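Local coordinates for capsule biosynthesis protein CapD proenzyme (Bacillus anthracis, PDB 3G9K) that cleaves the poly-gamma-D-glutamate capsule of the anthrax bacillus and transfers it to the amino group of meso-diaminopimelic acid in peptidoglycan, at residues S26-A30 with V54-E59; E79-R85 with Y216-K222; G121-Q125 with K184-E188. All coordinates share one frame; numbering follows the deposited sequence.

Contact 1. Residues S26-A30 with V54-E59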
ATOM      1  N   SER A  26       0.475   7.825   5.160  1.00 14.44           N
ATOM      2  CA  SER A  26      -0.680   8.616   4.700  1.00 16.24           C
ATOM      3  C   SER A  26      -1.535   9.166   5.875  1.00 15.52           C
ATOM      4  O   SER A  26      -2.639   9.688   5.689  1.00 16.83           O
ATOM      5  CB  SER A  26      -1.549   7.823   3.756  1.00 16.47           C
ATOM      6  OG  SER A  26      -1.921   6.605   4.322  1.00 19.56           O
ATOM      7  N   HIS A  27      -1.054   9.021   7.090  1.00 17.05           N
ATOM      8  CA  HIS A  27      -1.716   9.707   8.218  1.00 16.88           C
ATOM      9  C   HIS A  27      -0.655  10.266   9.173  1.00 18.05           C
ATOM     10  O   HIS A  27       0.215   9.540   9.574  1.00 17.06           O
ATOM     11  CB  HIS A  27      -2.680   8.786   8.971  1.00 17.77           C
ATOM     12  CG  HIS A  27      -3.649   9.524   9.857  1.00 17.02           C
ATOM     13  ND1 HIS A  27      -3.272  10.087  11.050  1.00 19.70           N
ATOM     14  CD2 HIS A  27      -4.979   9.768   9.730  1.00 18.58           C
ATOM     15  CE1 HIS A  27      -4.321  10.670  11.615  1.00 20.88           C
ATOM     16  NE2 HIS A  27      -5.370  10.492  10.834  1.00 21.68           N
ATOM     17  N   PRO A  28      -0.751  11.556   9.550  1.00 19.44           N
ATOM     18  CA  PRO A  28       0.230  12.164  10.472  1.00 19.14           C
ATOM     19  C   PRO A  28       0.382  11.484  11.840  1.00 18.82           C
ATOM     20  O   PRO A  28       1.429  11.608  12.437  1.00 18.55           O
ATOM     21  CB  PRO A  28      -0.288  13.608  10.641  1.00 20.00           C
ATOM     22  CG  PRO A  28      -1.696  13.542  10.291  1.00 21.61           C
ATOM     23  CD  PRO A  28      -1.751  12.544   9.138  1.00 20.24           C
ATOM     24  N   LEU A  29      -0.639  10.785  12.341  1.00 19.37           N
ATOM     25  CA  LEU A  29      -0.509  10.076  13.616  1.00 19.25           C
ATOM     26  C   LEU A  29       0.333   8.799  13.467  1.00 18.96           C
ATOM     27  O   LEU A  29       1.020   8.403  14.387  1.00 17.98           O
ATOM     28  CB  LEU A  29      -1.883   9.769  14.242  1.00 18.95           C
ATOM     29  CG  LEU A  29      -2.712  10.974  14.713  1.00 21.36           C
ATOM     30  CD1 LEU A  29      -4.061  10.543  15.398  1.00 21.63           C
ATOM     31  CD2 LEU A  29      -1.863  11.844  15.651  1.00 25.16           C
ATOM     32  N   ALA A  30       0.246   8.160  12.299  1.00 18.29           N
ATOM     33  CA  ALA A  30       1.088   7.016  11.959  1.00 18.77           C
ATOM     34  C   ALA A  30       2.524   7.461  11.842  1.00 18.44           C
ATOM     35  O   ALA A  30       3.422   6.769  12.346  1.00 17.48           O
ATOM     36  CB  ALA A  30       0.619   6.334  10.652  1.00 18.15           C
ATOM     37  N   VAL A  54      -1.709   1.405  13.989  1.00 15.80           N
ATOM     38  CA  VAL A  54      -2.230   2.770  14.110  1.00 15.18           C
ATOM     39  C   VAL A  54      -3.101   3.173  12.893  1.00 15.18           C
ATOM     40  O   VAL A  54      -4.204   3.693  13.054  1.00 16.31           O
ATOM     41  CB  VAL A  54      -1.057   3.784  14.335  1.00 14.54           C
ATOM     42  CG1 VAL A  54      -1.503   5.208  14.051  1.00 15.14           C
ATOM     43  CG2 VAL A  54      -0.481   3.589  15.757  1.00 17.75           C
ATOM     44  N   LEU A  55      -2.624   2.843  11.703  1.00 14.28           N
ATOM     45  CA  LEU A  55      -3.289   3.089  10.432  1.00 14.46           C
ATOM     46  C   LEU A  55      -4.620   2.349  10.418  1.00 14.32           C
ATOM     47  O   LEU A  55      -5.633   2.918   9.985  1.00 15.57           O
ATOM     48  CB  LEU A  55      -2.396   2.689   9.249  1.00 14.14           C
ATOM     49  CG  LEU A  55      -1.274   3.685   8.923  1.00 14.68           C
ATOM     50  CD1 LEU A  55      -0.364   3.024   7.920  1.00 15.55           C
ATOM     51  CD2 LEU A  55      -1.815   5.031   8.441  1.00 17.17           C
ATOM     52  N   GLY A  56      -4.657   1.131  10.956  1.00 14.03           N
ATOM     53  CA  GLY A  56      -5.922   0.365  11.055  1.00 14.66           C
ATOM     54  C   GLY A  56      -6.936   1.056  11.932  1.00 16.36           C
ATOM     55  O   GLY A  56      -8.170   0.882  11.805  1.00 18.35           O
ATOM     56  N   VAL A  57      -6.440   1.861  12.858  1.00 15.87           N
ATOM     57  CA  VAL A  57      -7.355   2.602  13.748  1.00 14.84           C
ATOM     58  C   VAL A  57      -7.744   3.975  13.192  1.00 16.50           C
ATOM     59  O   VAL A  57      -8.917   4.343  13.150  1.00 18.10           O
ATOM     60  CB  VAL A  57      -6.732   2.752  15.160  1.00 15.82           C
ATOM     61  CG1 VAL A  57      -7.575   3.687  15.996  1.00 13.90           C
ATOM     62  CG2 VAL A  57      -6.605   1.385  15.839  1.00 16.38           C
ATOM     63  N   VAL A  58      -6.760   4.755  12.777  1.00 16.45           N
ATOM     64  CA  VAL A  58      -7.001   6.151  12.423  1.00 17.06           C
ATOM     65  C   VAL A  58      -7.254   6.350  10.928  1.00 16.73           C
ATOM     66  O   VAL A  58      -7.756   7.412  10.505  1.00 18.27           O
ATOM     67  CB  VAL A  58      -5.819   7.073  12.906  1.00 17.83           C
ATOM     68  CG1 VAL A  58      -5.581   6.909  14.426  1.00 15.57           C
ATOM     69  CG2 VAL A  58      -4.517   6.773  12.117  1.00 16.09           C
ATOM     70  N   GLU A  59      -6.845   5.382  10.117  1.00 17.61           N
ATOM     71  CA  GLU A  59      -7.075   5.435   8.686  1.00 17.51           C
ATOM     72  C   GLU A  59      -7.884   4.199   8.265  1.00 17.12           C
ATOM     73  O   GLU A  59      -7.563   3.532   7.304  1.00 16.05           O
ATOM     74  CB  GLU A  59      -5.758   5.489   7.924  1.00 17.96           C
ATOM     75  CG  GLU A  59      -5.971   5.998   6.544  1.00 17.92           C
ATOM     76  CD  GLU A  59      -4.731   5.888   5.677  1.00 20.69           C
ATOM     77  OE1 GLU A  59      -4.062   4.832   5.724  1.00 18.15           O
ATOM     78  OE2 GLU A  59      -4.443   6.863   4.957  1.00 25.73           O
TER
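His27 turns one face of its imidazole ring onto Val58: CG2 of Val58 lies 3.7 Å from the centroid of the His27 ring and only 10° off the ring normal, a CH-pi contact centred over the face. One torsion and one bond set this up. The ring of His27 leaves its backbone N in the anti direction (chi1 -164°), and its ND1 accepts a nearly straight bond from Leu29 N at 3.0 Å, the donor lying close to the ring plane. That bond helps to fix the ring's rotation from its edge while the methyl of Val58 covers a face. It also makes His27 the N-cap of helix 28-39, so the capping side chain is at the same time a packing surface for helix 44-58. The two helices follow each other in the large chain of this gamma-glutamyltransferase family member, the start of the first meeting the end of the second. Further along helix 28-39, CB of Ala30 rests on CD2 of Leu55 at 3.5 Å, and CG1 of Val54 approaches CA of Ala30 at 3.8 Å. Leu29 adds CD1 against CG1 of Val58 at 4.1 Å, beside Tyr130 and Phe135, which touch both residues. At the polar end the extended side chain of Glu59 reaches back to Ser26, whose OG donates to OE2 of Glu59 at 2.6 Å on the syn side, 18° out of the carboxylate plane. The other oxygen of this buried acid, OE1 of Glu59, is hydrogen-bonded to Thr2 of the other CapD chain.

Contact 2. Residues E79-R85 with Y216-K222; sequences ETFIDYR and YKVEVRK
Arg221 presents the NE/NH2 side of its guanidinium group to a single oxygen of Asp83, both nitrogens converging on OD2, with NH2 of Arg221 at 2.9 Å from OD2 of Asp83. OD2 lies in the guanidinium plane, but the carboxylate and guanidinium planes stand 60° apart: NE uses the anti lone pair of OD2, whereas NH2 comes from above the carboxylate plane. The outstretched Arg221 chain carries its head along to Asp83, and CB of Glu219 lies over one guanidinium face, toward its rim. OD1 of Asp83 accepts from Arg85 N at 3.0 Å, closing an Asx turn, and forms a salt bridge with Arg55 of the other CapD chain. Beneath these side chains, Phe81 with Arg221 and Asp83 with Glu219 are hydrogen-bonded pairs of antiparallel strands 79-83 and 219-228, the central two of a four-stranded antiparallel sheet. Asp83 N to Glu219 O is 2.7 Å. Between them, Ile82 and Val220 form a non-hydrogen-bonded pair on the other face, where CG2 of Ile82 also presses tightly on CG1 of Val218 at 3.3 Å. At one end, Lys222 NZ donates to Glu79 O at 2.6 Å, and a water joins NZ to OE1 of Glu79. Beyond the other end of the pairing, Tyr216 OH donates to Arg85 O at 2.7 Å, from 51° above the carbonyl plane. Helix 104-115 backs Val220 and Tyr216 through Tyr110 and Ala106, while Phe81 meets Phe240 edge-to-face.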
ATOM      1  N   GLU A  79      17.064  -9.847   2.586  1.00 33.05           N
ATOM      2  CA  GLU A  79      15.872  -9.367   1.875  1.00 32.26           C
ATOM      3  C   GLU A  79      14.718 -10.348   2.086  1.00 30.76           C
ATOM      4  O   GLU A  79      14.849 -11.536   1.804  1.00 30.35           O
ATOM      5  CB  GLU A  79      16.120  -9.257   0.362  1.00 32.79           C
ATOM      6  CG  GLU A  79      17.346  -8.465  -0.031  1.00 34.78           C
ATOM      7  CD  GLU A  79      18.632  -9.296  -0.036  1.00 38.41           C
ATOM      8  OE1 GLU A  79      18.577 -10.492  -0.412  1.00 39.66           O
ATOM      9  OE2 GLU A  79      19.685  -8.728   0.336  1.00 39.98           O
ATOM     10  N   THR A  80      13.573  -9.849   2.526  1.00 28.80           N
ATOM     11  CA  THR A  80      12.425 -10.699   2.855  1.00 28.07           C
ATOM     12  C   THR A  80      11.140 -10.036   2.395  1.00 25.08           C
ATOM     13  O   THR A  80      11.006  -8.810   2.475  1.00 23.12           O
ATOM     14  CB  THR A  80      12.263 -10.900   4.381  1.00 28.74           C
ATOM     15  OG1 THR A  80      13.525 -11.202   5.003  1.00 32.76           O
ATOM     16  CG2 THR A  80      11.279 -12.035   4.658  1.00 29.70           C
ATOM     17  N   PHE A  81      10.205 -10.845   1.939  1.00 22.15           N
ATOM     18  CA  PHE A  81       8.856 -10.384   1.664  1.00 22.18           C
ATOM     19  C   PHE A  81       7.860 -11.219   2.484  1.00 21.77           C
ATOM     20  O   PHE A  81       7.846 -12.432   2.378  1.00 22.61           O
ATOM     21  CB  PHE A  81       8.484 -10.482   0.178  1.00 21.33           C
ATOM     22  CG  PHE A  81       7.143  -9.885  -0.109  1.00 20.95           C
ATOM     23  CD1 PHE A  81       7.013  -8.519  -0.267  1.00 23.13           C
ATOM     24  CD2 PHE A  81       6.012 -10.661  -0.125  1.00 20.91           C
ATOM     25  CE1 PHE A  81       5.764  -7.941  -0.473  1.00 20.92           C
ATOM     26  CE2 PHE A  81       4.762 -10.077  -0.333  1.00 22.11           C
ATOM     27  CZ  PHE A  81       4.662  -8.714  -0.519  1.00 20.58           C
ATOM     28  N   ILE A  82       7.068 -10.584   3.346  1.00 21.84           N
ATOM     29  CA  ILE A  82       6.035 -11.327   4.057  1.00 21.31           C
ATOM     30  C   ILE A  82       4.635 -11.056   3.442  1.00 21.57           C
ATOM     31  O   ILE A  82       4.173  -9.916   3.380  1.00 20.88           O
ATOM     32  CB  ILE A  82       6.022 -11.023   5.546  1.00 21.03           C
ATOM     33  CG1 ILE A  82       7.442 -11.015   6.110  1.00 23.42           C
ATOM     34  CG2 ILE A  82       5.098 -12.019   6.256  1.00 18.29           C
ATOM     35  CD1 ILE A  82       8.220 -12.242   5.736  1.00 28.38           C
ATOM     36  N   ASP A  83       4.007 -12.124   2.973  1.00 21.78           N
ATOM     37  CA  ASP A  83       2.698 -12.105   2.360  1.00 21.38           C
ATOM     38  C   ASP A  83       1.628 -12.458   3.408  1.00 21.96           C
ATOM     39  O   ASP A  83       1.486 -13.625   3.795  1.00 21.75           O
ATOM     40  CB  ASP A  83       2.672 -13.119   1.201  1.00 22.01           C
ATOM     41  CG  ASP A  83       1.323 -13.136   0.454  1.00 23.41           C
ATOM     42  OD1 ASP A  83       0.305 -12.648   0.997  1.00 25.02           O
ATOM     43  OD2 ASP A  83       1.275 -13.586  -0.707  1.00 26.75           O
ATOM     44  N   TYR A  84       0.863 -11.457   3.850  1.00 20.13           N
ATOM     45  CA  TYR A  84      -0.267 -11.684   4.759  1.00 19.77           C
ATOM     46  C   TYR A  84      -1.601 -11.215   4.121  1.00 19.69           C
ATOM     47  O   TYR A  84      -2.503 -10.688   4.766  1.00 18.54           O
ATOM     48  CB  TYR A  84       0.001 -11.058   6.142  1.00 19.22           C
ATOM     49  CG  TYR A  84       0.537  -9.618   6.080  1.00 17.70           C
ATOM     50  CD1 TYR A  84      -0.299  -8.535   6.229  1.00 17.04           C
ATOM     51  CD2 TYR A  84       1.876  -9.370   5.865  1.00 18.65           C
ATOM     52  CE1 TYR A  84       0.186  -7.253   6.151  1.00 14.37           C
ATOM     53  CE2 TYR A  84       2.362  -8.105   5.773  1.00 18.22           C
ATOM     54  CZ  TYR A  84       1.517  -7.036   5.944  1.00 17.82           C
ATOM     55  OH  TYR A  84       2.031  -5.760   5.838  1.00 15.98           O
ATOM     56  N   ARG A  85      -1.723 -11.507   2.837  1.00 20.08           N
ATOM     57  CA  ARG A  85      -2.906 -11.266   2.110  1.00 22.81           C
ATOM     58  C   ARG A  85      -3.956 -12.277   2.566  1.00 22.22           C
ATOM     59  O   ARG A  85      -3.608 -13.410   2.940  1.00 20.57           O
ATOM     60  CB  ARG A  85      -2.583 -11.425   0.628  1.00 23.09           C
ATOM     61  CG  ARG A  85      -3.661 -10.990  -0.287  1.00 27.52           C
ATOM     62  CD  ARG A  85      -3.089 -10.673  -1.679  1.00 28.82           C
ATOM     63  NE  ARG A  85      -4.162 -10.424  -2.637  1.00 33.88           N
ATOM     64  CZ  ARG A  85      -4.900  -9.319  -2.663  1.00 32.84           C
ATOM     65  NH1 ARG A  85      -4.712  -8.336  -1.782  1.00 36.05           N
ATOM     66  NH2 ARG A  85      -5.837  -9.191  -3.590  1.00 35.56           N
ATOM     67  N   TYR A 216      -5.571 -19.993   8.963  1.00 19.74           N
ATOM     68  CA  TYR A 216      -4.859 -18.977   8.219  1.00 20.77           C
ATOM     69  C   TYR A 216      -3.354 -19.124   8.434  1.00 21.58           C
ATOM     70  O   TYR A 216      -2.908 -19.276   9.560  1.00 22.34           O
ATOM     71  CB  TYR A 216      -5.281 -17.560   8.628  1.00 19.48           C
ATOM     72  CG  TYR A 216      -4.524 -16.553   7.752  1.00 18.37           C
ATOM     73  CD1 TYR A 216      -3.297 -16.032   8.140  1.00 18.77           C
ATOM     74  CD2 TYR A 216      -5.019 -16.204   6.482  1.00 19.08           C
ATOM     75  CE1 TYR A 216      -2.589 -15.148   7.321  1.00 18.34           C
ATOM     76  CE2 TYR A 216      -4.306 -15.317   5.651  1.00 16.98           C
ATOM     77  CZ  TYR A 216      -3.098 -14.812   6.068  1.00 17.16           C
ATOM     78  OH  TYR A 216      -2.378 -13.970   5.254  1.00 18.90           O
ATOM     79  N   LYS A 217      -2.584 -19.044   7.349  1.00 22.79           N
ATOM     80  CA  LYS A 217      -1.112 -19.057   7.411  1.00 24.18           C
ATOM     81  C   LYS A 217      -0.488 -17.961   6.546  1.00 23.62           C
ATOM     82  O   LYS A 217      -0.882 -17.768   5.383  1.00 23.65           O
ATOM     83  CB  LYS A 217      -0.567 -20.400   6.936  1.00 25.85           C
ATOM     84  CG  LYS A 217      -0.947 -21.580   7.852  1.00 28.78           C
ATOM     85  CD  LYS A 217      -0.434 -21.397   9.292  1.00 32.50           C
ATOM     86  CE  LYS A 217      -1.022 -22.433  10.253  1.00 33.31           C
ATOM     87  NZ  LYS A 217      -1.124 -21.899  11.653  1.00 36.24           N
ATOM     88  N   VAL A 218       0.470 -17.252   7.130  1.00 23.56           N
ATOM     89  CA  VAL A 218       1.326 -16.309   6.390  1.00 24.20           C
ATOM     90  C   VAL A 218       2.242 -17.052   5.421  1.00 25.19           C
ATOM     91  O   VAL A 218       2.565 -18.207   5.662  1.00 25.30           O
ATOM     92  CB  VAL A 218       2.196 -15.484   7.353  1.00 24.41           C
ATOM     93  CG1 VAL A 218       3.118 -14.616   6.598  1.00 26.95           C
ATOM     94  CG2 VAL A 218       1.316 -14.643   8.242  1.00 22.93           C
ATOM     95  N   GLU A 219       2.623 -16.401   4.334  1.00 23.98           N
ATOM     96  CA  GLU A 219       3.682 -16.927   3.453  1.00 25.90           C
ATOM     97  C   GLU A 219       4.885 -15.986   3.443  1.00 26.58           C
ATOM     98  O   GLU A 219       4.719 -14.754   3.345  1.00 26.21           O
ATOM     99  CB  GLU A 219       3.134 -17.145   2.055  1.00 25.79           C
ATOM    100  CG  GLU A 219       1.950 -18.135   2.020  1.00 29.43           C
ATOM    101  CD  GLU A 219       2.355 -19.595   2.353  1.00 33.47           C
ATOM    102  OE1 GLU A 219       3.544 -19.926   2.203  1.00 34.84           O
ATOM    103  OE2 GLU A 219       1.494 -20.400   2.800  1.00 35.31           O
ATOM    104  N   VAL A 220       6.077 -16.570   3.599  1.00 26.63           N
ATOM    105  CA  VAL A 220       7.352 -15.859   3.481  1.00 28.08           C
ATOM    106  C   VAL A 220       7.851 -16.151   2.079  1.00 28.12           C
ATOM    107  O   VAL A 220       7.806 -17.292   1.636  1.00 28.00           O
ATOM    108  CB  VAL A 220       8.348 -16.290   4.566  1.00 28.50           C
ATOM    109  CG1 VAL A 220       9.688 -15.587   4.413  1.00 30.67           C
ATOM    110  CG2 VAL A 220       7.740 -16.021   5.927  1.00 30.64           C
ATOM    111  N   ARG A 221       8.214 -15.090   1.348  1.00 28.23           N
ATOM    112  CA  ARG A 221       8.558 -15.198  -0.066  1.00 28.48           C
ATOM    113  C   ARG A 221       9.847 -14.429  -0.285  1.00 28.78           C
ATOM    114  O   ARG A 221      10.210 -13.574   0.522  1.00 28.26           O
ATOM    115  CB  ARG A 221       7.448 -14.651  -0.957  1.00 28.92           C
ATOM    116  CG  ARG A 221       6.065 -15.233  -0.716  1.00 28.82           C
ATOM    117  CD  ARG A 221       5.098 -14.810  -1.831  1.00 30.88           C
ATOM    118  NE  ARG A 221       3.692 -15.095  -1.524  1.00 30.22           N
ATOM    119  CZ  ARG A 221       3.104 -16.280  -1.631  1.00 34.10           C
ATOM    120  NH1 ARG A 221       3.782 -17.343  -2.081  1.00 35.68           N
ATOM    121  NH2 ARG A 221       1.818 -16.416  -1.298  1.00 35.21           N
ATOM    122  N   LYS A 222      10.568 -14.802  -1.336  1.00 29.49           N
ATOM    123  CA  LYS A 222      11.766 -14.072  -1.748  1.00 30.38           C
ATOM    124  C   LYS A 222      11.348 -12.824  -2.534  1.00 28.50           C
ATOM    125  O   LYS A 222      10.527 -12.913  -3.417  1.00 28.59           O
ATOM    126  CB  LYS A 222      12.662 -14.948  -2.638  1.00 31.57           C
ATOM    127  CG  LYS A 222      13.877 -15.525  -1.909  1.00 36.75           C
ATOM    128  CD  LYS A 222      14.840 -14.409  -1.404  1.00 40.18           C
ATOM    129  CE  LYS A 222      15.088 -14.543   0.116  1.00 42.04           C
ATOM    130  NZ  LYS A 222      16.079 -13.543   0.609  1.00 43.50           N
TER
HETATM  131  O   HOH W   1      16.905 -11.931  -1.688  1.00 42.35           O

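Contact 3. Residues G121-Q125 with K184-E188; sequences GELLQ and KIQKE
Gln186 supplies the polar half of this contact through a single nitrogen, NE2, which donates twice across to the helix of Gly121 and Gln125. The bond from NE2 of Gln186 to OE1 of Gln125 is 2.6 Å long with an N-H...acceptor angle of 162°, and the bond to Gly121 O is 3.1 Å at 168°. Both acceptors lie near the amide plane of Gln186, and the angles show both bonds to be nearly straight, although NE2 stands above the carbonyl plane of each acceptor. The reach comes from a chain extended as far as CD, CG of Gln186 being anti to the backbone N, whereas the Gln125 chain bends at chi2 to bring its oxygen over. Gly121 O also accepts from Leu124 N within its own helix, the two donors arriving from opposite faces of its plane. A water closes the polar group, donating to OE1 of Gln186 at 2.7 Å and to OE1 of Gln125. The apolar half is small: CD2 of Leu124 meets CG2 of Ile185 at 3.5 Å, tight for two methyls, the side chains crossing near a right angle. The helix segments run antiparallel, 171° between directions, with axes 9.4 Å apart. Tyr53 of helix 44-58 touches both Leu124 and Ile185, placing the apolar pair against that helix, while Val105 of helix 104-115 also packs on Ile185.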
ATOM      1  N   GLY A 121       3.231  -6.687  22.955  1.00 21.25           N
ATOM      2  CA  GLY A 121       2.299  -5.904  23.713  1.00 20.36           C
ATOM      3  C   GLY A 121       2.535  -4.423  23.595  1.00 20.73           C
ATOM      4  O   GLY A 121       1.645  -3.664  23.369  1.00 22.47           O
ATOM      5  N   GLU A 122       3.770  -4.028  23.768  1.00 20.77           N
ATOM      6  CA  GLU A 122       4.171  -2.623  23.684  1.00 21.72           C
ATOM      7  C   GLU A 122       3.830  -1.989  22.335  1.00 21.05           C
ATOM      8  O   GLU A 122       3.414  -0.836  22.252  1.00 22.68           O
ATOM      9  CB  GLU A 122       5.691  -2.462  23.837  1.00 22.48           C
ATOM     10  CG  GLU A 122       6.300  -2.883  25.116  1.00 25.00           C
ATOM     11  CD  GLU A 122       7.828  -2.688  25.136  1.00 25.14           C
ATOM     12  OE1 GLU A 122       8.393  -1.996  24.246  1.00 31.68           O
ATOM     13  OE2 GLU A 122       8.469  -3.217  26.046  1.00 30.18           O
ATOM     14  N   LEU A 123       4.068  -2.744  21.279  1.00 18.54           N
ATOM     15  CA  LEU A 123       3.825  -2.283  19.919  1.00 18.65           C
ATOM     16  C   LEU A 123       2.347  -2.053  19.548  1.00 18.63           C
ATOM     17  O   LEU A 123       2.071  -1.214  18.698  1.00 18.19           O
ATOM     18  CB  LEU A 123       4.469  -3.267  18.976  1.00 18.35           C
ATOM     19  CG  LEU A 123       5.964  -3.547  19.196  1.00 19.85           C
ATOM     20  CD1 LEU A 123       6.466  -4.575  18.164  1.00 17.08           C
ATOM     21  CD2 LEU A 123       6.861  -2.273  19.135  1.00 18.11           C
ATOM     22  N   LEU A 124       1.411  -2.751  20.230  1.00 18.20           N
ATOM     23  CA  LEU A 124      -0.022  -2.585  19.991  1.00 19.18           C
ATOM     24  C   LEU A 124      -0.590  -1.425  20.761  1.00 19.75           C
ATOM     25  O   LEU A 124      -1.663  -0.941  20.437  1.00 18.60           O
ATOM     26  CB  LEU A 124      -0.780  -3.877  20.353  1.00 19.93           C
ATOM     27  CG  LEU A 124      -0.943  -4.898  19.219  1.00 22.06           C
ATOM     28  CD1 LEU A 124       0.375  -5.381  18.732  1.00 25.10           C
ATOM     29  CD2 LEU A 124      -1.814  -6.099  19.672  1.00 22.96           C
ATOM     30  N   GLN A 125       0.129  -0.969  21.794  1.00 20.95           N
ATOM     31  CA  GLN A 125      -0.433   0.000  22.709  1.00 20.72           C
ATOM     32  C   GLN A 125      -0.768   1.347  22.067  1.00 20.38           C
ATOM     33  O   GLN A 125      -1.798   1.903  22.361  1.00 19.88           O
ATOM     34  CB  GLN A 125       0.441   0.192  23.976  1.00 20.88           C
ATOM     35  CG  GLN A 125      -0.300   0.891  25.104  1.00 21.11           C
ATOM     36  CD  GLN A 125      -1.421   0.050  25.676  1.00 19.90           C
ATOM     37  OE1 GLN A 125      -1.238  -1.127  25.972  1.00 22.88           O
ATOM     38  NE2 GLN A 125      -2.561   0.640  25.829  1.00 19.99           N
ATOM     39  N   LYS A 184      -7.612  -7.754  23.377  1.00 20.26           N
ATOM     40  CA  LYS A 184      -7.634  -9.228  23.382  1.00 20.31           C
ATOM     41  C   LYS A 184      -6.457  -9.802  22.628  1.00 19.98           C
ATOM     42  O   LYS A 184      -5.838 -10.760  23.057  1.00 19.07           O
ATOM     43  CB  LYS A 184      -8.941  -9.767  22.768  1.00 21.10           C
ATOM     44  CG  LYS A 184      -9.288 -11.217  23.216  1.00 21.19           C
ATOM     45  CD  LYS A 184     -10.701 -11.575  22.771  1.00 22.23           C
ATOM     46  CE  LYS A 184     -11.248 -12.843  23.419  1.00 23.79           C
ATOM     47  NZ  LYS A 184     -10.600 -14.098  23.050  1.00 23.42           N
ATOM     48  N   ILE A 185      -6.171  -9.216  21.480  1.00 19.07           N
ATOM     49  CA  ILE A 185      -4.997  -9.586  20.696  1.00 17.91           C
ATOM     50  C   ILE A 185      -3.710  -9.265  21.513  1.00 17.53           C
ATOM     51  O   ILE A 185      -2.743 -10.029  21.489  1.00 17.63           O
ATOM     52  CB  ILE A 185      -4.991  -8.817  19.358  1.00 18.90           C
ATOM     53  CG1 ILE A 185      -6.103  -9.297  18.433  1.00 17.64           C
ATOM     54  CG2 ILE A 185      -3.635  -8.902  18.669  1.00 17.09           C
ATOM     55  CD1 ILE A 185      -6.360  -8.383  17.249  1.00 16.98           C
ATOM     56  N   GLN A 186      -3.704  -8.125  22.199  1.00 17.01           N
ATOM     57  CA  GLN A 186      -2.546  -7.711  23.019  1.00 18.57           C
ATOM     58  C   GLN A 186      -2.274  -8.779  24.103  1.00 19.52           C
ATOM     59  O   GLN A 186      -1.120  -9.134  24.341  1.00 19.96           O
ATOM     60  CB  GLN A 186      -2.768  -6.350  23.631  1.00 18.19           C
ATOM     61  CG  GLN A 186      -1.608  -5.839  24.515  1.00 18.60           C
ATOM     62  CD  GLN A 186      -1.955  -4.514  25.084  1.00 17.16           C
ATOM     63  OE1 GLN A 186      -2.979  -4.387  25.733  1.00 21.06           O
ATOM     64  NE2 GLN A 186      -1.131  -3.505  24.825  1.00 17.63           N
ATOM     65  N   LYS A 187      -3.333  -9.270  24.737  1.00 21.27           N
ATOM     66  CA  LYS A 187      -3.225 -10.293  25.799  1.00 21.26           C
ATOM     67  C   LYS A 187      -2.968 -11.702  25.276  1.00 21.95           C
ATOM     68  O   LYS A 187      -2.102 -12.429  25.803  1.00 22.17           O
ATOM     69  CB  LYS A 187      -4.482 -10.313  26.633  1.00 22.01           C
ATOM     70  CG  LYS A 187      -4.471 -11.459  27.639  1.00 22.63           C
ATOM     71  CD  LYS A 187      -5.571 -11.299  28.627  1.00 25.22           C
ATOM     72  CE  LYS A 187      -5.376 -12.170  29.848  1.00 28.03           C
ATOM     73  NZ  LYS A 187      -6.328 -11.651  30.860  1.00 32.01           N
ATOM     74  N   GLU A 188      -3.703 -12.112  24.247  1.00 20.29           N
ATOM     75  CA  GLU A 188      -3.677 -13.531  23.817  1.00 20.00           C
ATOM     76  C   GLU A 188      -2.843 -13.846  22.582  1.00 19.14           C
ATOM     77  O   GLU A 188      -2.654 -15.014  22.225  1.00 18.48           O
ATOM     78  CB  GLU A 188      -5.113 -14.026  23.601  1.00 20.12           C
ATOM     79  CG  GLU A 188      -6.061 -13.716  24.759  1.00 19.97           C
ATOM     80  CD  GLU A 188      -7.449 -14.241  24.519  1.00 22.66           C
ATOM     81  OE1 GLU A 188      -7.634 -14.959  23.506  1.00 26.23           O
ATOM     82  OE2 GLU A 188      -8.323 -13.988  25.382  1.00 30.77           O
TER
HETATM   83  O   HOH W   2      -4.045  -2.193  26.818  1.00 38.28           O

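Contact 1 is the most deeply buried of the three, whereas contacts 2 and 3 are only partly buried; contact 3 lies farthest out, its centre about 20 Å from the centre of the chain, against about 12 Å for the centres of the other two. Contacts 1 and 3 join helices, and helix 44-58 serves both: its end meets 26-30, and its Tyr53 packs on contact 3. Contact 2 pairs strands instead, on the opposite side of the chain centre from contact 1. Chemistry follows place: ring and methyl packing with a helix cap and one buried hydroxyl-carboxylate bond in contact 1, backbone pairing with charged side chains in contact 2, hydrogen bonds of side-chain amides, and a water, in contact 3. The other CapD chain reaches contacts 1 and 2 but not contact 3.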